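Local structure of D-psicose 3-epimerase (Agrobacterium tumefaciens, 2HK0) at residues 173-184 with 209-220. The protein interconverts D-fructose and D-psicose by epimerisation at C3, in a reaction in which a bound metal ion plays a pivotal role. Sequence-based numbering, arbitrary orientation.
Sequences NRFENHVLNTAA and IEEDSFGDAIRT
The backbones of 173-184 and 209-220 approach most closely where Ala183 meets Ala217, 5.3 Å between CA atoms. Glu210, bent at chi2 (-59°), brings its carboxylate to the backbone and guanidinium of Arg174. Arg174 NE donates to the syn lone pair of Glu210 OE2 at 2.9 Å and Arg174 NH2 to Glu210 OE1 at 3.0 Å, a side-on salt bridge with the planes 13° apart. Arg174 N donates a hydrogen bond to Glu210 OE2 from above the carboxylate plane, at 2.8 Å. A buried glutamate suits this place: OE2 takes two donors, while OE1 takes NH2 and pairs with Arg281 of a second subunit. In this xylose isomerase-like TIM barrel, 173-184 covers most of the loop after strand 166-170 and enters helix 183-193, while 209-220 spans the end of helix 204-210 and most of helix 214-221, so successive beta-alpha units meet. At the start of helix 183-193, Ala183 N donates to the syn lone pair of Glu211 OE2 at 2.6 Å, and a water connects Glu211 OE1 with Ala184 N. The carboxylate thus serves the first two amides, one directly and one through water, where the helix dipole would probably favour its charge. Small methyls let helices 183-193 and 214-221 come close: Ala183 CB touches Ala217 CB at 3.8 Å.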
ATOM      1  N   ASN A 173      -9.737   7.659  18.028  1.00 15.70           N
ATOM      2  CA  ASN A 173     -10.305   6.351  17.706  1.00 15.24           C
ATOM      3  C   ASN A 173     -11.404   5.969  18.705  1.00 15.93           C
ATOM      4  O   ASN A 173     -11.455   6.492  19.814  1.00 16.64           O
ATOM      5  CB  ASN A 173      -9.206   5.285  17.679  1.00 15.88           C
ATOM      6  CG  ASN A 173      -8.690   4.940  19.065  1.00 18.04           C
ATOM      7  OD1 ASN A 173      -9.392   4.308  19.868  1.00 18.62           O
ATOM      8  ND2 ASN A 173      -7.464   5.355  19.355  1.00 14.46           N
ATOM      9  N   ARG A 174     -12.274   5.053  18.302  1.00 15.61           N
ATOM     10  CA  ARG A 174     -13.401   4.616  19.120  1.00 17.23           C
ATOM     11  C   ARG A 174     -13.092   4.241  20.578  1.00 18.80           C
ATOM     12  O   ARG A 174     -13.949   4.373  21.447  1.00 17.43           O
ATOM     13  CB  ARG A 174     -14.081   3.421  18.448  1.00 18.10           C
ATOM     14  CG  ARG A 174     -13.210   2.175  18.422  1.00 16.60           C
ATOM     15  CD  ARG A 174     -13.845   1.107  17.527  1.00 19.00           C
ATOM     16  NE  ARG A 174     -13.979   1.602  16.155  1.00 17.37           N
ATOM     17  CZ  ARG A 174     -14.734   1.026  15.236  1.00 18.58           C
ATOM     18  NH1 ARG A 174     -15.418  -0.072  15.541  1.00 17.06           N
ATOM     19  NH2 ARG A 174     -14.828   1.563  14.029  1.00 18.49           N
ATOM     20  N   PHE A 175     -11.890   3.747  20.845  1.00 17.73           N
ATOM     21  CA  PHE A 175     -11.543   3.352  22.213  1.00 19.73           C
ATOM     22  C   PHE A 175     -11.264   4.530  23.153  1.00 20.20           C
ATOM     23  O   PHE A 175     -11.288   4.360  24.370  1.00 19.93           O
ATOM     24  CB  PHE A 175     -10.324   2.418  22.187  1.00 17.92           C
ATOM     25  CG  PHE A 175     -10.547   1.160  21.387  1.00 19.60           C
ATOM     26  CD1 PHE A 175     -11.273   0.097  21.922  1.00 18.06           C
ATOM     27  CD2 PHE A 175     -10.040   1.045  20.093  1.00 16.37           C
ATOM     28  CE1 PHE A 175     -11.490  -1.075  21.175  1.00 21.02           C
ATOM     29  CE2 PHE A 175     -10.248  -0.108  19.344  1.00 19.86           C
ATOM     30  CZ  PHE A 175     -10.975  -1.178  19.881  1.00 18.12           C
ATOM     31  N   GLU A 176     -11.037   5.720  22.593  1.00 19.46           N
ATOM     32  CA  GLU A 176     -10.698   6.894  23.397  1.00 19.27           C
ATOM     33  C   GLU A 176     -11.727   8.024  23.358  1.00 21.58           C
ATOM     34  O   GLU A 176     -11.704   8.917  24.199  1.00 23.72           O
ATOM     35  CB  GLU A 176      -9.298   7.405  22.973  1.00 20.88           C
ATOM     36  CG  GLU A 176      -8.223   6.322  23.142  1.00 23.71           C
ATOM     37  CD  GLU A 176      -6.823   6.750  22.714  1.00 26.83           C
ATOM     38  OE1 GLU A 176      -6.342   7.793  23.191  1.00 26.84           O
ATOM     39  OE2 GLU A 176      -6.200   6.034  21.900  1.00 23.74           O
ATOM     40  N   ASN A 177     -12.618   8.017  22.377  1.00 20.07           N
ATOM     41  CA  ASN A 177     -13.658   9.042  22.327  1.00 18.06           C
ATOM     42  C   ASN A 177     -14.830   8.469  21.552  1.00 19.53           C
ATOM     43  O   ASN A 177     -14.654   7.608  20.680  1.00 17.90           O
ATOM     44  CB  ASN A 177     -13.164  10.342  21.677  1.00 16.79           C
ATOM     45  CG  ASN A 177     -14.147  11.502  21.869  1.00 20.06           C
ATOM     46  OD1 ASN A 177     -14.938  11.811  20.989  1.00 16.62           O
ATOM     47  ND2 ASN A 177     -14.098  12.139  23.042  1.00 21.83           N
ATOM     48  N   HIS A 178     -16.028   8.939  21.883  1.00 18.02           N
ATOM     49  CA  HIS A 178     -17.230   8.433  21.246  1.00 19.57           C
ATOM     50  C   HIS A 178     -17.971   9.490  20.468  1.00 18.43           C
ATOM     51  O   HIS A 178     -19.044   9.208  19.939  1.00 17.17           O
ATOM     52  CB  HIS A 178     -18.170   7.899  22.310  1.00 20.16           C
ATOM     53  CG  HIS A 178     -18.506   8.917  23.352  1.00 21.89           C
ATOM     54  ND1 HIS A 178     -17.595   9.332  24.298  1.00 21.97           N
ATOM     55  CD2 HIS A 178     -19.633   9.633  23.573  1.00 21.38           C
ATOM     56  CE1 HIS A 178     -18.146  10.261  25.060  1.00 25.93           C
ATOM     57  NE2 HIS A 178     -19.385  10.461  24.642  1.00 24.59           N
ATOM     58  N   VAL A 179     -17.411  10.696  20.404  1.00 16.80           N
ATOM     59  CA  VAL A 179     -18.070  11.798  19.705  1.00 17.77           C
ATOM     60  C   VAL A 179     -17.483  12.142  18.327  1.00 16.44           C
ATOM     61  O   VAL A 179     -18.214  12.223  17.348  1.00 15.98           O
ATOM     62  CB  VAL A 179     -18.071  13.058  20.607  1.00 19.67           C
ATOM     63  CG1 VAL A 179     -18.741  14.234  19.890  1.00 17.51           C
ATOM     64  CG2 VAL A 179     -18.798  12.731  21.916  1.00 20.71           C
ATOM     65  N   LEU A 180     -16.171  12.350  18.264  1.00 15.87           N
ATOM     66  CA  LEU A 180     -15.495  12.672  16.994  1.00 15.31           C
ATOM     67  C   LEU A 180     -14.455  11.564  16.714  1.00 15.12           C
ATOM     68  O   LEU A 180     -13.405  11.502  17.365  1.00 13.59           O
ATOM     69  CB  LEU A 180     -14.812  14.046  17.096  1.00 14.50           C
ATOM     70  CG  LEU A 180     -15.684  15.209  17.621  1.00 14.99           C
ATOM     71  CD1 LEU A 180     -14.845  16.486  17.764  1.00 16.03           C
ATOM     72  CD2 LEU A 180     -16.843  15.472  16.659  1.00 14.74           C
ATOM     73  N   ASN A 181     -14.771  10.683  15.763  1.00 13.76           N
ATOM     74  CA  ASN A 181     -13.904   9.559  15.394  1.00 16.18           C
ATOM     75  C   ASN A 181     -13.409   9.671  13.969  1.00 17.43           C
ATOM     76  O   ASN A 181     -12.502   8.948  13.544  1.00 18.71           O
ATOM     77  CB  ASN A 181     -14.677   8.249  15.497  1.00 16.81           C
ATOM     78  CG  ASN A 181     -15.127   7.957  16.901  1.00 19.71           C
ATOM     79  OD1 ASN A 181     -16.273   7.596  17.127  1.00 21.63           O
ATOM     80  ND2 ASN A 181     -14.221   8.118  17.859  1.00 17.36           N
ATOM     81  N   THR A 182     -13.997  10.603  13.246  1.00 15.29           N
ATOM     82  CA  THR A 182     -13.697  10.791  11.843  1.00 17.74           C
ATOM     83  C   THR A 182     -13.382  12.244  11.453  1.00 16.55           C
ATOM     84  O   THR A 182     -13.911  13.179  12.060  1.00 15.89           O
ATOM     85  CB  THR A 182     -14.941  10.278  11.079  1.00 21.70           C
ATOM     86  OG1 THR A 182     -14.683   8.965  10.560  1.00 23.49           O
ATOM     87  CG2 THR A 182     -15.368  11.227  10.061  1.00 19.86           C
ATOM     88  N   ALA A 183     -12.533  12.439  10.443  1.00 14.46           N
ATOM     89  CA  ALA A 183     -12.232  13.789   9.988  1.00 15.45           C
ATOM     90  C   ALA A 183     -13.557  14.498   9.620  1.00 16.00           C
ATOM     91  O   ALA A 183     -13.759  15.654   9.952  1.00 16.49           O
ATOM     92  CB  ALA A 183     -11.287  13.743   8.774  1.00 14.47           C
ATOM     93  N   ALA A 184     -14.471  13.786   8.962  1.00 17.30           N
ATOM     94  CA  ALA A 184     -15.753  14.383   8.566  1.00 17.42           C
ATOM     95  C   ALA A 184     -16.553  14.814   9.794  1.00 18.66           C
ATOM     96  O   ALA A 184     -17.212  15.851   9.774  1.00 18.86           O
ATOM     97  CB  ALA A 184     -16.561  13.392   7.727  1.00 17.08           C
ATOM     98  N   ILE A 209      -7.176   3.612  12.498  1.00 15.93           N
ATOM     99  CA  ILE A 209      -8.266   2.753  12.922  1.00 16.11           C
ATOM    100  C   ILE A 209      -9.608   3.132  12.278  1.00 19.29           C
ATOM    101  O   ILE A 209     -10.262   2.300  11.637  1.00 18.03           O
ATOM    102  CB  ILE A 209      -8.441   2.808  14.448  1.00 18.52           C
ATOM    103  CG1 ILE A 209      -7.161   2.310  15.135  1.00 17.46           C
ATOM    104  CG2 ILE A 209      -9.688   1.999  14.869  1.00 17.34           C
ATOM    105  CD1 ILE A 209      -7.149   2.506  16.645  1.00 14.99           C
ATOM    106  N   GLU A 210      -9.983   4.405  12.404  1.00 16.39           N
ATOM    107  CA  GLU A 210     -11.286   4.872  11.935  1.00 16.28           C
ATOM    108  C   GLU A 210     -11.519   5.276  10.479  1.00 16.27           C
ATOM    109  O   GLU A 210     -12.608   5.059   9.951  1.00 15.41           O
ATOM    110  CB  GLU A 210     -11.724   6.044  12.820  1.00 17.09           C
ATOM    111  CG  GLU A 210     -11.726   5.730  14.315  1.00 18.81           C
ATOM    112  CD  GLU A 210     -12.637   4.560  14.679  1.00 20.71           C
ATOM    113  OE1 GLU A 210     -13.550   4.227  13.885  1.00 19.48           O
ATOM    114  OE2 GLU A 210     -12.447   3.980  15.769  1.00 17.39           O
ATOM    115  N   GLU A 211     -10.521   5.851   9.826  1.00 15.02           N
ATOM    116  CA  GLU A 211     -10.732   6.354   8.471  1.00 16.38           C
ATOM    117  C   GLU A 211     -10.763   5.376   7.320  1.00 17.44           C
ATOM    118  O   GLU A 211     -10.041   4.369   7.293  1.00 17.52           O
ATOM    119  CB  GLU A 211      -9.692   7.425   8.135  1.00 13.96           C
ATOM    120  CG  GLU A 211      -9.597   8.597   9.131  1.00 17.13           C
ATOM    121  CD  GLU A 211     -10.783   9.565   9.053  1.00 17.55           C
ATOM    122  OE1 GLU A 211     -11.604   9.461   8.108  1.00 15.37           O
ATOM    123  OE2 GLU A 211     -10.872  10.437   9.939  1.00 16.06           O
ATOM    124  N   ASP A 212     -11.590   5.713   6.342  1.00 16.48           N
ATOM    125  CA  ASP A 212     -11.705   4.933   5.118  1.00 19.79           C
ATOM    126  C   ASP A 212     -10.439   5.167   4.268  1.00 19.28           C
ATOM    127  O   ASP A 212      -9.914   4.239   3.645  1.00 19.33           O
ATOM    128  CB  ASP A 212     -12.950   5.377   4.326  1.00 20.42           C
ATOM    129  CG  ASP A 212     -13.059   4.681   2.976  1.00 24.92           C
ATOM    130  OD1 ASP A 212     -12.893   3.441   2.921  1.00 22.74           O
ATOM    131  OD2 ASP A 212     -13.323   5.370   1.965  1.00 27.17           O
ATOM    132  N   SER A 213      -9.951   6.408   4.254  1.00 18.69           N
ATOM    133  CA  SER A 213      -8.760   6.778   3.477  1.00 17.22           C
ATOM    134  C   SER A 213      -7.988   7.932   4.140  1.00 17.35           C
ATOM    135  O   SER A 213      -8.583   8.950   4.492  1.00 16.33           O
ATOM    136  CB  SER A 213      -9.177   7.191   2.057  1.00 18.73           C
ATOM    137  OG  SER A 213      -8.138   7.917   1.406  1.00 19.54           O
ATOM    138  N   PHE A 214      -6.671   7.778   4.292  1.00 15.86           N
ATOM    139  CA  PHE A 214      -5.844   8.815   4.922  1.00 18.53           C
ATOM    140  C   PHE A 214      -5.874  10.099   4.083  1.00 20.36           C
ATOM    141  O   PHE A 214      -6.085  11.200   4.612  1.00 18.44           O
ATOM    142  CB  PHE A 214      -4.383   8.349   5.081  1.00 16.88           C
ATOM    143  CG  PHE A 214      -4.193   7.261   6.101  1.00 18.71           C
ATOM    144  CD1 PHE A 214      -4.299   5.921   5.740  1.00 20.93           C
ATOM    145  CD2 PHE A 214      -3.899   7.573   7.425  1.00 18.03           C
ATOM    146  CE1 PHE A 214      -4.110   4.904   6.693  1.00 20.60           C
ATOM    147  CE2 PHE A 214      -3.708   6.569   8.370  1.00 19.74           C
ATOM    148  CZ  PHE A 214      -3.815   5.234   8.003  1.00 20.28           C
ATOM    149  N   GLY A 215      -5.652   9.949   2.775  1.00 18.30           N
ATOM    150  CA  GLY A 215      -5.669  11.101   1.901  1.00 18.80           C
ATOM    151  C   GLY A 215      -7.021  11.792   1.913  1.00 19.47           C
ATOM    152  O   GLY A 215      -7.097  13.028   1.958  1.00 19.00           O
ATOM    153  N   ASP A 216      -8.093  11.007   1.864  1.00 17.65           N
ATOM    154  CA  ASP A 216      -9.434  11.577   1.863  1.00 18.96           C
ATOM    155  C   ASP A 216      -9.744  12.303   3.158  1.00 18.06           C
ATOM    156  O   ASP A 216     -10.390  13.346   3.129  1.00 15.53           O
ATOM    157  CB  ASP A 216     -10.504  10.502   1.637  1.00 22.43           C
ATOM    158  CG  ASP A 216     -10.673  10.137   0.162  1.00 28.92           C
ATOM    159  OD1 ASP A 216     -10.042  10.782  -0.712  1.00 29.47           O
ATOM    160  OD2 ASP A 216     -11.456   9.203  -0.124  1.00 31.25           O
ATOM    161  N   ALA A 217      -9.284  11.759   4.289  1.00 15.03           N
ATOM    162  CA  ALA A 217      -9.557  12.381   5.583  1.00 14.72           C
ATOM    163  C   ALA A 217      -8.846  13.743   5.671  1.00 15.80           C
ATOM    164  O   ALA A 217      -9.394  14.731   6.186  1.00 15.32           O
ATOM    165  CB  ALA A 217      -9.093  11.456   6.718  1.00 12.40           C
ATOM    166  N   ILE A 218      -7.632  13.797   5.141  1.00 15.50           N
ATOM    167  CA  ILE A 218      -6.843  15.027   5.172  1.00 15.77           C
ATOM    168  C   ILE A 218      -7.461  16.085   4.274  1.00 17.69           C
ATOM    169  O   ILE A 218      -7.563  17.252   4.645  1.00 17.39           O
ATOM    170  CB  ILE A 218      -5.396  14.733   4.748  1.00 16.83           C
ATOM    171  CG1 ILE A 218      -4.716  13.947   5.871  1.00 17.02           C
ATOM    172  CG2 ILE A 218      -4.648  16.033   4.436  1.00 16.16           C
ATOM    173  CD1 ILE A 218      -3.344  13.381   5.522  1.00 17.65           C
ATOM    174  N   ARG A 219      -7.900  15.668   3.093  1.00 16.78           N
ATOM    175  CA  ARG A 219      -8.523  16.597   2.177  1.00 18.65           C
ATOM    176  C   ARG A 219      -9.860  17.067   2.751  1.00 19.38           C
ATOM    177  O   ARG A 219     -10.255  18.210   2.545  1.00 17.33           O
ATOM    178  CB  ARG A 219      -8.739  15.923   0.829  1.00 21.99           C
ATOM    179  CG  ARG A 219      -7.995  16.586  -0.287  1.00 27.53           C
ATOM    180  CD  ARG A 219      -7.059  15.634  -0.970  1.00 29.07           C
ATOM    181  NE  ARG A 219      -7.638  14.304  -1.085  1.00 29.87           N
ATOM    182  CZ  ARG A 219      -6.924  13.227  -1.372  1.00 27.69           C
ATOM    183  NH1 ARG A 219      -5.621  13.349  -1.582  1.00 24.59           N
ATOM    184  NH2 ARG A 219      -7.506  12.034  -1.395  1.00 26.80           N
ATOM    185  N   THR A 220     -10.558  16.176   3.459  1.00 18.62           N
ATOM    186  CA  THR A 220     -11.838  16.528   4.068  1.00 19.36           C
ATOM    187  C   THR A 220     -11.591  17.630   5.093  1.00 19.44           C
ATOM    188  O   THR A 220     -12.341  18.602   5.171  1.00 19.21           O
ATOM    189  CB  THR A 220     -12.481  15.303   4.755  1.00 19.88           C
ATOM    190  OG1 THR A 220     -12.949  14.397   3.754  1.00 17.38           O
ATOM    191  CG2 THR A 220     -13.647  15.717   5.624  1.00 19.45           C
TER
HETATM  192  O   HOH W   1     -13.499  11.332   7.467  1.00 14.81           O